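PDB 2QWW: transcriptional regulator, MarR family from Listeria monocytogenes str. 4b, which probably acts as a dimeric, DNA-binding repressor of transcription, using a winged helix-turn-helix domain in each subunit. Local coordinates for residues Lys17-Ile22 with Arg141-Val146; Ala35-Thr40 with Ser111-Ala116; Ile41-Met46 with Asp77-Leu82; Ile47-Ser52 with Thr62-Ile67. One frame throughout, in Å; residues are numbered along the deposited sequence.

Contact 1. Residues Lys17-Ile22 with Arg141-Val146; sequences KTYWSI and RLNKKV
Tyr19 and Asn143 both turn their CG anti to the carbonyl carbon (chi1 -79° and -81°), and since CB already points at the facing helix in each case, the phenol and the amide run out to meet each other. The backbones stay 10.2 Å apart from Tyr19 CA to Asn143 CA, a gap that a long tyrosine and an asparagine together can bridge. Tyr19 OH donates to Asn143 OD1 over 2.6 Å, lying in the plane of the amide carbonyl with a C=O...O angle of 158°. From the ring's side, OD1 sits in the plane of the phenol at its edge, 3.3 Å from Tyr19 CE1. The bond gives a buried hydroxyl its acceptor. Val146, one turn beyond Asn143, adds an apolar neighbour, with CG1 4.0 Å from Tyr19 OH. The other end of the amide is used too: Asn143 ND2 donates to OD1 of Asn143 of the second subunit, so Tyr19 bonds to a residue that also pairs across the dimer. The contact thus fastens helix 8-37 to helix 133-150 within the interface that the terminal helices of MarR proteins form, where Thr18 also packs on Lys144 of the second subunit.

Contact 2. Residues Ala35-Thr40 with Ser111-Ala116; sequences ASLGLT and SKRSTA
The guanidinium of Arg113 carries the methyl CD2 of Leu37 on one face, seated over the centre of the group and 3.3 Å from Arg113 CZ. Ser36 O approaches the same group obliquely, but at 4.2 Å from Arg113 NH2 it is too far away to count as a bond. Leu37 and Arg113 are joined by van der Waals contact, without a hydrogen bond across the segments: a flat, delocalised cation makes few demands above its plane, and a leucine methyl can rest there. The arginine chain curls round that methyl. Arg113 CB lies 3.7 Å from Leu37 CD2, and beyond an extended chi2 the bend at chi3 (54°) turns the guanidinium back over the same methyl. The other branch of the leucine turns to the helix backbone, its CD1 standing 3.8 Å from Ser114 N and 4.0 Å from Ser114 CB; a small serine leaves the main chain accessible at this point. Gly38 leaves the helix with the positive phi of a Schellman motif, which glycine adopts easily. At the far side of the other segment, Thr115 OG1 donates to Lys112 O at 2.9 Å, tying a side chain back into the last turn of helix 105-115. Asn33 ND2 bonds to Arg113 O, adding a polar link from helix 8-37. The packing extends to helix 41-52, where Leu39 and Ser114 both touch Leu44, and Leu39 reaches the loop residues Leu82 and Leu84.

Contact 3. Residues Ile41-Met46 with Asp77-Leu82; sequences IQQLAM and DGLISL
Behind the face on which Leu79 meets Gln43 and Met46, Asp77 O is gripped twice by Ser81: by its backbone N at 2.8 Å and by its OG at 3.0 Å, the hydroxyl coming from above the carbonyl plane. The serine thus reinforces the last turn of its helix. Across the contact the two branches of Leu79 divide the work. CD1 packs against the selenium end of Met46, modelled as selenomethionine, 3.6 Å from SE. CD2 lies 3.9 Å from Gln43 NE2, and Leu82 CD1 comes to 4.1 Å from that same nitrogen, its side chain crossing the glutamine at about a right angle. Gln43 suits this half-buried place because its extended chain lays CG and the NE2 end along the leucine methyls while OE1 is turned to Thr40 N; Thr40 OG1 in turn bonds to Gln43 N, a capping box that opens helix 41-52. Met46 holds CG anti to its backbone N (chi1 178°) and sends its flexible chain to the leucine. The contact leans helix 41-52 on helix 69-81, probably the DNA-recognition helix; Met46 also touches Leu61 and Leu65 of helix 58-65, and Leu79 touches Val85 of strand 85-87.

Contact 4. Residues Ile47-Ser52 with Thr62-Ile67; sequences INVIYS and TKRLII
Val49 sits at the tight heart of this contact: its CG1 faces Arg64, while its CG2 meets Leu65 and also lies near Arg64 CD. Val49 CG2 is 3.7 Å from Leu65 CD2, an apolar meeting of branched side chains. Val49 CG1 touches Arg64 at two points, 3.8 Å from CD and 3.5 Å from NH1. A beta-branched valine suits the spot: short and stiff, it fits between helices whose nearest alpha carbons, Val49 CA and Arg64 CA, are 8.1 Å apart. The outer side is looser. Ser52, one turn further on, places OG in the plane of the Arg64 guanidinium, at its edge, yet OG stays 3.8 Å from NH1, which is not a hydrogen bond. The firm partner of that nitrogen is instead Thr53 OG1, just past the end of helix 41-52. Arg64 gets there by leaving its backbone with CG anti to N (chi1 -163°) and then bending at chi3 (-78°), which carries the guanidinium across the valine toward the helix terminus. The two helices belong to the winged helix-turn-helix domain, helix 58-65 coming just before helix 69-81. Arg64 and Ser52 are both exposed, whereas Leu65 reaches inward to Ala45 and Met46. The chemistry is graded accordingly: hydrocarbon against hydrocarbon on the inner side, then an arginine whose CD extends that packing outward, while its cationic tip is at the surface, with NH1 hydrogen-bonded to the neutral hydroxyl of Thr53.

How the contacts relate
From the N terminus, helix 8-37 enters contact 1 in its first half and contact 2 at its end. Contact 1 closes the widest loop, joining the helix to 133-150 in the dimerisation region. Contact 2 is nested within that loop and brings the end of the same helix to helix 105-115. Inside it lies contact 3, between helices 41-52 and 69-81, and innermost is contact 4, between helices 41-52 and 58-65; no loops cross. Contacts 2, 3 and 4 touch one another around helix 41-52, for example through Leu39 on Leu44 and Met46 on Leu65. Contact 1 stands apart, its centre about 25 Å from that of contact 2, with helix 8-37 connecting the dimer region to the DNA-binding domain.

Contact 1. Residues Lys17-Ile22 with Arg141-Val146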
loop_
_atom_site.group_PDB
_atom_site.type_symbol
_atom_site.label_atom_id
_atom_site.label_comp_id
_atom_site.label_asym_id
_atom_site.label_seq_id
_atom_site.Cartn_x
_atom_site.Cartn_y
_atom_site.Cartn_z
ATOM N N LYS A 17 1.451 -14.484 -2.297
ATOM C CA LYS A 17 2.083 -14.393 -0.981
ATOM C C LYS A 17 3.481 -13.795 -1.056
ATOM O O LYS A 17 3.879 -13.059 -0.160
ATOM C CB LYS A 17 2.199 -15.759 -0.314
ATOM C CG LYS A 17 0.914 -16.292 0.267
ATOM N N THR A 18 4.235 -14.129 -2.098
ATOM C CA THR A 18 5.593 -13.614 -2.244
ATOM C C THR A 18 5.557 -12.140 -2.560
ATOM O O THR A 18 6.291 -11.369 -1.959
ATOM C CB THR A 18 6.388 -14.360 -3.321
ATOM O OG1 THR A 18 6.393 -15.755 -3.029
ATOM C CG2 THR A 18 7.809 -13.890 -3.354
ATOM N N TYR A 19 4.733 -11.747 -3.521
ATOM C CA TYR A 19 4.547 -10.328 -3.846
ATOM C C TYR A 19 4.112 -9.517 -2.627
ATOM O O TYR A 19 4.601 -8.427 -2.405
ATOM C CB TYR A 19 3.484 -10.141 -4.927
ATOM C CG TYR A 19 3.904 -10.406 -6.353
ATOM C CD1 TYR A 19 5.170 -10.070 -6.810
ATOM C CD2 TYR A 19 2.988 -10.861 -7.276
ATOM C CE1 TYR A 19 5.528 -10.280 -8.126
ATOM C CE2 TYR A 19 3.342 -11.063 -8.588
ATOM C CZ TYR A 19 4.613 -10.785 -9.001
ATOM O OH TYR A 19 4.957 -10.957 -10.311
ATOM N N TRP A 20 3.171 -10.058 -1.855
ATOM C CA TRP A 20 2.683 -9.425 -0.636
ATOM C C TRP A 20 3.813 -9.228 0.358
ATOM O O TRP A 20 3.936 -8.180 0.961
ATOM C CB TRP A 20 1.572 -10.296 0.010
ATOM C CG TRP A 20 1.015 -9.684 1.252
ATOM C CD1 TRP A 20 0.009 -8.765 1.329
ATOM C CD2 TRP A 20 1.461 -9.903 2.597
ATOM N NE1 TRP A 20 -0.197 -8.400 2.639
ATOM C CE2 TRP A 20 0.680 -9.082 3.436
ATOM C CE3 TRP A 20 2.441 -10.717 3.170
ATOM C CZ2 TRP A 20 0.836 -9.061 4.818
ATOM C CZ3 TRP A 20 2.604 -10.692 4.545
ATOM C CH2 TRP A 20 1.801 -9.871 5.355
ATOM N N SER A 21 4.629 -10.254 0.527
ATOM C CA SER A 21 5.758 -10.221 1.443
ATOM C C SER A 21 6.832 -9.199 1.034
ATOM O O SER A 21 7.400 -8.505 1.882
ATOM C CB SER A 21 6.374 -11.597 1.529
ATOM O OG SER A 21 7.552 -11.540 2.296
ATOM N N ILE A 22 7.108 -9.115 -0.262
ATOM C CA ILE A 22 8.062 -8.130 -0.800
ATOM C C ILE A 22 7.535 -6.691 -0.603
ATOM O O ILE A 22 8.316 -5.746 -0.396
ATOM C CB ILE A 22 8.352 -8.401 -2.316
ATOM C CG1 ILE A 22 9.204 -9.666 -2.466
ATOM C CG2 ILE A 22 9.072 -7.217 -2.958
ATOM C CD1 ILE A 22 9.409 -10.138 -3.902
ATOM N N ARG A 141 12.121 -9.522 -16.610
ATOM C CA ARG A 141 11.329 -9.890 -17.786
ATOM C C ARG A 141 10.030 -10.565 -17.412
ATOM O O ARG A 141 8.975 -10.224 -17.946
ATOM C CB ARG A 141 12.116 -10.822 -18.724
ATOM C CG ARG A 141 11.368 -11.169 -20.030
ATOM C CD ARG A 141 12.165 -12.083 -20.960
ATOM N NE ARG A 141 12.069 -13.493 -20.576
ATOM C CZ ARG A 141 11.039 -14.286 -20.861
ATOM N NH1 ARG A 141 9.973 -13.824 -21.515
ATOM N NH2 ARG A 141 11.054 -15.561 -20.469
ATOM N N LEU A 142 10.098 -11.541 -16.521
ATOM C CA LEU A 142 8.889 -12.255 -16.112
ATOM C C LEU A 142 7.917 -11.356 -15.299
ATOM O O LEU A 142 6.713 -11.375 -15.544
ATOM C CB LEU A 142 9.262 -13.557 -15.380
ATOM C CG LEU A 142 10.024 -14.602 -16.211
ATOM C CD1 LEU A 142 10.498 -15.807 -15.350
ATOM C CD2 LEU A 142 9.181 -15.084 -17.363
ATOM N N ASN A 143 8.420 -10.576 -14.348
ATOM C CA ASN A 143 7.556 -9.662 -13.597
ATOM C C ASN A 143 6.882 -8.623 -14.525
ATOM O O ASN A 143 5.670 -8.381 -14.421
ATOM C CB ASN A 143 8.318 -8.987 -12.444
ATOM C CG ASN A 143 8.436 -9.886 -11.207
ATOM O OD1 ASN A 143 7.461 -10.463 -10.758
ATOM N ND2 ASN A 143 9.619 -9.981 -10.655
ATOM N N LYS A 144 7.663 -8.083 -15.455
ATOM C CA LYS A 144 7.169 -7.146 -16.462
ATOM C C LYS A 144 6.070 -7.814 -17.307
ATOM O O LYS A 144 5.052 -7.199 -17.624
ATOM C CB LYS A 144 8.321 -6.693 -17.344
ATOM C CG LYS A 144 8.016 -5.554 -18.321
ATOM C CD LYS A 144 8.050 -4.193 -17.637
ATOM C CE LYS A 144 7.314 -3.119 -18.439
ATOM N NZ LYS A 144 5.833 -3.366 -18.452
ATOM N N LYS A 145 6.260 -9.087 -17.642
ATOM C CA LYS A 145 5.258 -9.825 -18.391
ATOM C C LYS A 145 3.965 -9.909 -17.592
ATOM O O LYS A 145 2.873 -9.680 -18.122
ATOM C CB LYS A 145 5.786 -11.214 -18.745
ATOM C CG LYS A 145 4.901 -12.030 -19.650
ATOM C CD LYS A 145 5.600 -13.323 -20.072
ATOM C CE LYS A 145 6.562 -13.113 -21.220
ATOM N NZ LYS A 145 5.837 -12.849 -22.497
ATOM N N VAL A 146 4.099 -10.201 -16.307
ATOM C CA VAL A 146 2.948 -10.327 -15.428
ATOM C C VAL A 146 2.145 -9.014 -15.366
ATOM O O VAL A 146 0.921 -9.028 -15.457
ATOM C CB VAL A 146 3.340 -10.823 -14.000
ATOM C CG1 VAL A 146 2.124 -10.842 -13.067
ATOM C CG2 VAL A 146 3.939 -12.227 -14.055
#

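Contact 2. Residues Ala35-Thr40 with Ser111-Ala116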
loop_
_atom_site.group_PDB
_atom_site.type_symbol
_atom_site.label_atom_id
_atom_site.label_comp_id
_atom_site.label_asym_id
_atom_site.label_seq_id
_atom_site.Cartn_x
_atom_site.Cartn_y
_atom_site.Cartn_z
ATOM N N ALA A 35 11.532 8.890 7.184
ATOM C CA ALA A 35 12.252 9.386 8.346
ATOM C C ALA A 35 13.472 10.209 7.965
ATOM O O ALA A 35 13.732 11.226 8.586
ATOM C CB ALA A 35 12.659 8.229 9.239
ATOM N N SER A 36 14.194 9.781 6.926
ATOM C CA SER A 36 15.381 10.485 6.419
ATOM C C SER A 36 15.043 11.773 5.686
ATOM O O SER A 36 15.922 12.642 5.492
ATOM C CB SER A 36 16.159 9.577 5.454
ATOM O OG SER A 36 15.454 9.391 4.233
ATOM N N LEU A 37 13.793 11.887 5.231
ATOM C CA LEU A 37 13.329 13.098 4.553
ATOM C C LEU A 37 12.641 14.061 5.522
ATOM O O LEU A 37 12.240 15.157 5.129
ATOM C CB LEU A 37 12.383 12.732 3.412
ATOM C CG LEU A 37 13.013 11.842 2.327
ATOM C CD1 LEU A 37 11.971 11.359 1.361
ATOM C CD2 LEU A 37 14.104 12.568 1.606
ATOM N N GLY A 38 12.507 13.637 6.778
ATOM C CA GLY A 38 11.883 14.429 7.840
ATOM C C GLY A 38 10.359 14.390 7.863
ATOM O O GLY A 38 9.749 15.106 8.635
ATOM N N LEU A 39 9.750 13.531 7.043
ATOM C CA LEU A 39 8.308 13.510 6.877
ATOM C C LEU A 39 7.692 12.184 7.192
ATOM O O LEU A 39 8.360 11.165 7.162
ATOM C CB LEU A 39 7.986 13.839 5.434
ATOM C CG LEU A 39 8.532 15.161 4.884
ATOM C CD1 LEU A 39 8.327 15.230 3.401
ATOM C CD2 LEU A 39 7.876 16.324 5.561
ATOM N N THR A 40 6.397 12.218 7.485
ATOM C CA THR A 40 5.634 11.028 7.723
ATOM C C THR A 40 5.199 10.520 6.355
ATOM O O THR A 40 5.245 11.250 5.359
ATOM C CB THR A 40 4.380 11.321 8.519
ATOM O OG1 THR A 40 3.519 12.162 7.741
ATOM C CG2 THR A 40 4.720 12.018 9.847
ATOM N N SER A 111 9.892 15.037 -2.911
ATOM C CA SER A 111 8.985 14.119 -3.598
ATOM C C SER A 111 9.853 13.129 -4.383
ATOM O O SER A 111 9.726 11.919 -4.230
ATOM C CB SER A 111 8.072 14.867 -4.566
ATOM O OG SER A 111 7.124 13.976 -5.126
ATOM N N LYS A 112 10.782 13.669 -5.161
ATOM C CA LYS A 112 11.724 12.876 -5.953
ATOM C C LYS A 112 12.530 11.869 -5.109
ATOM O O LYS A 112 12.679 10.701 -5.486
ATOM C CB LYS A 112 12.664 13.807 -6.731
ATOM C CG LYS A 112 11.966 14.553 -7.875
ATOM C CD LYS A 112 12.775 15.723 -8.378
ATOM C CE LYS A 112 12.039 16.464 -9.488
ATOM N NZ LYS A 112 12.777 17.695 -9.913
ATOM N N ARG A 113 13.028 12.313 -3.961
ATOM C CA ARG A 113 13.770 11.421 -3.076
ATOM C C ARG A 113 12.849 10.368 -2.446
ATOM O O ARG A 113 13.304 9.284 -2.052
ATOM C CB ARG A 113 14.523 12.226 -2.013
ATOM C CG ARG A 113 15.645 13.104 -2.583
ATOM C CD ARG A 113 16.341 13.904 -1.492
ATOM N NE ARG A 113 16.810 13.009 -0.438
ATOM C CZ ARG A 113 17.239 13.389 0.766
ATOM N NH1 ARG A 113 17.271 14.671 1.117
ATOM N NH2 ARG A 113 17.627 12.458 1.637
ATOM N N SER A 114 11.555 10.666 -2.359
ATOM C CA SER A 114 10.589 9.700 -1.827
ATOM C C SER A 114 10.287 8.579 -2.829
ATOM O O SER A 114 10.064 7.426 -2.442
ATOM C CB SER A 114 9.278 10.394 -1.466
ATOM O OG SER A 114 8.384 9.472 -0.865
ATOM N N THR A 115 10.264 8.913 -4.117
ATOM C CA THR A 115 9.962 7.919 -5.165
ATOM C C THR A 115 11.185 7.057 -5.480
ATOM O O THR A 115 11.042 5.855 -5.702
ATOM C CB THR A 115 9.437 8.603 -6.434
ATOM O OG1 THR A 115 10.403 9.558 -6.907
ATOM C CG2 THR A 115 8.140 9.320 -6.126
ATOM N N ALA A 116 12.366 7.681 -5.503
ATOM C CA ALA A 116 13.639 6.994 -5.686
ATOM C C ALA A 116 14.200 6.635 -4.301
ATOM O O ALA A 116 15.197 7.179 -3.873
ATOM C CB ALA A 116 14.609 7.893 -6.438
#

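Contact 3. Residues Ile41-Met46 with Asp77-Leu82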
loop_
_atom_site.group_PDB
_atom_site.type_symbol
_atom_site.label_atom_id
_atom_site.label_comp_id
_atom_site.label_asym_id
_atom_site.label_seq_id
_atom_site.Cartn_x
_atom_site.Cartn_y
_atom_site.Cartn_z
ATOM N N ILE A 41 4.802 9.262 6.321
ATOM C CA ILE A 41 4.303 8.604 5.112
ATOM C C ILE A 41 3.074 9.309 4.542
ATOM O O ILE A 41 2.902 9.370 3.330
ATOM C CB ILE A 41 4.019 7.097 5.427
ATOM C CG1 ILE A 41 5.336 6.335 5.524
ATOM C CG2 ILE A 41 3.100 6.428 4.401
ATOM C CD1 ILE A 41 6.149 6.261 4.235
ATOM N N GLN A 42 2.242 9.852 5.423
ATOM C CA GLN A 42 1.039 10.589 5.040
ATOM C C GLN A 42 1.438 11.953 4.438
ATOM O O GLN A 42 0.872 12.385 3.435
ATOM C CB GLN A 42 0.096 10.781 6.237
ATOM C CG GLN A 42 -0.192 9.517 7.058
ATOM C CD GLN A 42 0.782 9.273 8.231
ATOM O OE1 GLN A 42 1.461 8.248 8.277
ATOM N NE2 GLN A 42 0.850 10.222 9.170
ATOM N N GLN A 43 2.402 12.625 5.052
ATOM C CA GLN A 43 2.948 13.875 4.506
ATOM C C GLN A 43 3.524 13.689 3.109
ATOM O O GLN A 43 3.348 14.542 2.247
ATOM C CB GLN A 43 4.026 14.464 5.405
ATOM C CG GLN A 43 3.505 15.258 6.599
ATOM C CD GLN A 43 4.641 15.809 7.439
ATOM O OE1 GLN A 43 5.524 15.068 7.836
ATOM N NE2 GLN A 43 4.620 17.102 7.715
ATOM N N LEU A 44 4.242 12.595 2.895
ATOM C CA LEU A 44 4.777 12.266 1.570
ATOM C C LEU A 44 3.696 11.871 0.589
ATOM O O LEU A 44 3.785 12.214 -0.567
ATOM C CB LEU A 44 5.794 11.143 1.654
ATOM C CG LEU A 44 7.113 11.535 2.269
ATOM C CD1 LEU A 44 7.895 10.291 2.584
ATOM C CD2 LEU A 44 7.880 12.466 1.330
ATOM N N ALA A 45 2.671 11.160 1.042
ATOM C CA ALA A 45 1.569 10.809 0.157
ATOM C C ALA A 45 0.937 12.085 -0.404
ATOM O O ALA A 45 0.660 12.184 -1.604
ATOM C CB ALA A 45 0.541 9.987 0.895
HETATM N N MSE A 46 0.734 13.069 0.470
HETATM C CA MSE A 46 0.179 14.379 0.090
HETATM C C MSE A 46 1.085 15.089 -0.898
HETATM O O MSE A 46 0.623 15.589 -1.924
HETATM C CB MSE A 46 -0.011 15.229 1.345
HETATM C CG MSE A 46 -0.550 16.663 1.136
HETATM SE SE MSE A 46 -1.211 17.562 2.802
HETATM C CE MSE A 46 -2.593 16.378 3.234
ATOM N N ASP A 77 -1.383 22.872 6.317
ATOM C CA ASP A 77 -0.738 24.028 6.939
ATOM C C ASP A 77 0.698 23.676 7.367
ATOM O O ASP A 77 1.596 24.498 7.255
ATOM C CB ASP A 77 -1.554 24.587 8.112
ATOM C CG ASP A 77 -1.345 26.091 8.293
ATOM O OD1 ASP A 77 -0.214 26.588 8.085
ATOM O OD2 ASP A 77 -2.325 26.796 8.631
ATOM N N GLY A 78 0.904 22.435 7.805
ATOM C CA GLY A 78 2.234 21.941 8.151
ATOM C C GLY A 78 3.190 21.957 6.961
ATOM O O GLY A 78 4.318 22.423 7.078
ATOM N N LEU A 79 2.741 21.463 5.811
ATOM C CA LEU A 79 3.566 21.476 4.613
ATOM C C LEU A 79 3.824 22.870 4.129
ATOM O O LEU A 79 4.833 23.095 3.492
ATOM C CB LEU A 79 2.959 20.662 3.486
ATOM C CG LEU A 79 2.784 19.167 3.713
ATOM C CD1 LEU A 79 2.203 18.575 2.459
ATOM C CD2 LEU A 79 4.099 18.509 4.062
ATOM N N ILE A 80 2.913 23.805 4.399
ATOM C CA ILE A 80 3.159 25.227 4.079
ATOM C C ILE A 80 4.184 25.819 5.063
ATOM O O ILE A 80 5.064 26.615 4.659
ATOM C CB ILE A 80 1.861 26.072 4.122
ATOM C CG1 ILE A 80 0.938 25.678 2.975
ATOM C CG2 ILE A 80 2.175 27.566 3.994
ATOM C CD1 ILE A 80 -0.445 26.223 3.084
ATOM N N SER A 81 4.073 25.458 6.346
ATOM C CA SER A 81 5.039 25.936 7.359
ATOM C C SER A 81 6.458 25.513 6.983
ATOM O O SER A 81 7.381 26.311 7.092
ATOM C CB SER A 81 4.726 25.433 8.774
ATOM O OG SER A 81 3.437 25.832 9.210
ATOM N N LEU A 82 6.613 24.277 6.514
ATOM C CA LEU A 82 7.915 23.733 6.095
ATOM C C LEU A 82 8.423 24.191 4.720
ATOM O O LEU A 82 9.467 23.723 4.266
ATOM C CB LEU A 82 7.850 22.206 6.086
ATOM C CG LEU A 82 7.586 21.544 7.436
ATOM C CD1 LEU A 82 7.439 20.069 7.233
ATOM C CD2 LEU A 82 8.718 21.861 8.422
#

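Contact 4. Residues Ile47-Ser52 with Thr62-Ile67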
loop_
_atom_site.group_PDB
_atom_site.type_symbol
_atom_site.label_atom_id
_atom_site.label_comp_id
_atom_site.label_asym_id
_atom_site.label_seq_id
_atom_site.Cartn_x
_atom_site.Cartn_y
_atom_site.Cartn_z
ATOM N N ILE A 47 2.376 15.129 -0.578
ATOM C CA ILE A 47 3.384 15.770 -1.424
ATOM C C ILE A 47 3.339 15.183 -2.821
ATOM O O ILE A 47 3.363 15.914 -3.796
ATOM C CB ILE A 47 4.812 15.578 -0.868
ATOM C CG1 ILE A 47 5.001 16.332 0.447
ATOM C CG2 ILE A 47 5.863 16.067 -1.867
ATOM C CD1 ILE A 47 5.202 17.812 0.317
ATOM N N ASN A 48 3.239 13.860 -2.893
ATOM C CA ASN A 48 3.212 13.137 -4.154
ATOM C C ASN A 48 1.952 13.389 -4.995
ATOM O O ASN A 48 2.043 13.513 -6.219
ATOM C CB ASN A 48 3.453 11.647 -3.894
ATOM C CG ASN A 48 4.885 11.366 -3.389
ATOM O OD1 ASN A 48 5.839 12.038 -3.794
ATOM N ND2 ASN A 48 5.031 10.364 -2.511
ATOM N N VAL A 49 0.804 13.489 -4.341
ATOM C CA VAL A 49 -0.433 13.847 -5.016
ATOM C C VAL A 49 -0.304 15.257 -5.577
ATOM O O VAL A 49 -0.636 15.501 -6.725
ATOM C CB VAL A 49 -1.630 13.820 -4.069
ATOM C CG1 VAL A 49 -2.852 14.461 -4.709
ATOM C CG2 VAL A 49 -1.952 12.374 -3.611
ATOM N N ILE A 50 0.207 16.182 -4.776
ATOM C CA ILE A 50 0.332 17.581 -5.213
ATOM C C ILE A 50 1.322 17.720 -6.374
ATOM O O ILE A 50 1.197 18.620 -7.224
ATOM C CB ILE A 50 0.711 18.518 -4.025
ATOM C CG1 ILE A 50 -0.378 18.506 -2.956
ATOM C CG2 ILE A 50 0.888 19.941 -4.482
ATOM C CD1 ILE A 50 -0.011 19.269 -1.679
ATOM N N TYR A 51 2.317 16.847 -6.410
ATOM C CA TYR A 51 3.315 16.879 -7.464
ATOM C C TYR A 51 2.697 16.517 -8.815
ATOM O O TYR A 51 2.993 17.150 -9.821
ATOM C CB TYR A 51 4.453 15.905 -7.146
ATOM C CG TYR A 51 5.617 15.961 -8.117
ATOM C CD1 TYR A 51 6.284 17.158 -8.370
ATOM C CD2 TYR A 51 6.080 14.812 -8.746
ATOM C CE1 TYR A 51 7.359 17.213 -9.243
ATOM C CE2 TYR A 51 7.151 14.854 -9.621
ATOM C CZ TYR A 51 7.793 16.063 -9.864
ATOM O OH TYR A 51 8.865 16.107 -10.725
ATOM N N SER A 52 1.835 15.509 -8.826
ATOM C CA SER A 52 1.220 15.056 -10.070
ATOM C C SER A 52 0.025 15.904 -10.504
ATOM O O SER A 52 -0.392 15.847 -11.664
ATOM C CB SER A 52 0.777 13.603 -9.938
ATOM O OG SER A 52 -0.265 13.462 -8.983
ATOM N N THR A 62 -8.037 15.760 0.036
ATOM C CA THR A 62 -8.519 14.909 1.122
ATOM C C THR A 62 -9.167 13.651 0.579
ATOM O O THR A 62 -8.892 12.554 1.055
ATOM C CB THR A 62 -9.642 15.554 1.959
ATOM O OG1 THR A 62 -10.861 15.526 1.204
ATOM C CG2 THR A 62 -9.321 16.974 2.391
ATOM N N LYS A 63 -10.054 13.830 -0.405
ATOM C CA LYS A 63 -10.801 12.727 -1.022
ATOM C C LYS A 63 -9.884 11.730 -1.699
ATOM O O LYS A 63 -10.158 10.533 -1.695
ATOM C CB LYS A 63 -11.846 13.247 -2.029
ATOM N N ARG A 64 -8.792 12.211 -2.276
ATOM C CA ARG A 64 -7.845 11.306 -2.922
ATOM C C ARG A 64 -6.999 10.548 -1.888
ATOM O O ARG A 64 -6.658 9.379 -2.091
ATOM C CB ARG A 64 -6.940 12.047 -3.899
ATOM C CG ARG A 64 -6.272 11.085 -4.853
ATOM C CD ARG A 64 -5.310 11.730 -5.790
ATOM N NE ARG A 64 -5.887 12.442 -6.927
ATOM C CZ ARG A 64 -5.142 13.050 -7.848
ATOM N NH1 ARG A 64 -3.820 13.032 -7.766
ATOM N NH2 ARG A 64 -5.697 13.681 -8.863
ATOM N N LEU A 65 -6.651 11.215 -0.791
ATOM C CA LEU A 65 -5.881 10.588 0.285
ATOM C C LEU A 65 -6.799 9.776 1.203
ATOM O O LEU A 65 -6.325 8.983 2.007
ATOM C CB LEU A 65 -5.160 11.655 1.101
ATOM C CG LEU A 65 -4.123 12.514 0.358
ATOM C CD1 LEU A 65 -3.691 13.675 1.215
ATOM C CD2 LEU A 65 -2.942 11.697 -0.076
ATOM N N ILE A 66 -8.105 9.994 1.086
ATOM C CA ILE A 66 -9.100 9.296 1.891
ATOM C C ILE A 66 -8.775 9.575 3.357
ATOM O O ILE A 66 -8.523 8.661 4.145
ATOM C CB ILE A 66 -9.161 7.775 1.566
ATOM C CG1 ILE A 66 -9.151 7.545 0.051
ATOM C CG2 ILE A 66 -10.418 7.133 2.184
ATOM C CD1 ILE A 66 -9.228 6.096 -0.341
ATOM N N ILE A 67 -8.761 10.864 3.690
ATOM C CA ILE A 67 -8.475 11.337 5.037
ATOM C C ILE A 67 -9.549 12.330 5.431
ATOM O O ILE A 67 -10.320 12.790 4.589
ATOM C CB ILE A 67 -7.083 12.021 5.151
ATOM C CG1 ILE A 67 -6.971 13.216 4.191
ATOM C CG2 ILE A 67 -5.975 11.020 4.877
ATOM C CD1 ILE A 67 -5.630 13.922 4.221
#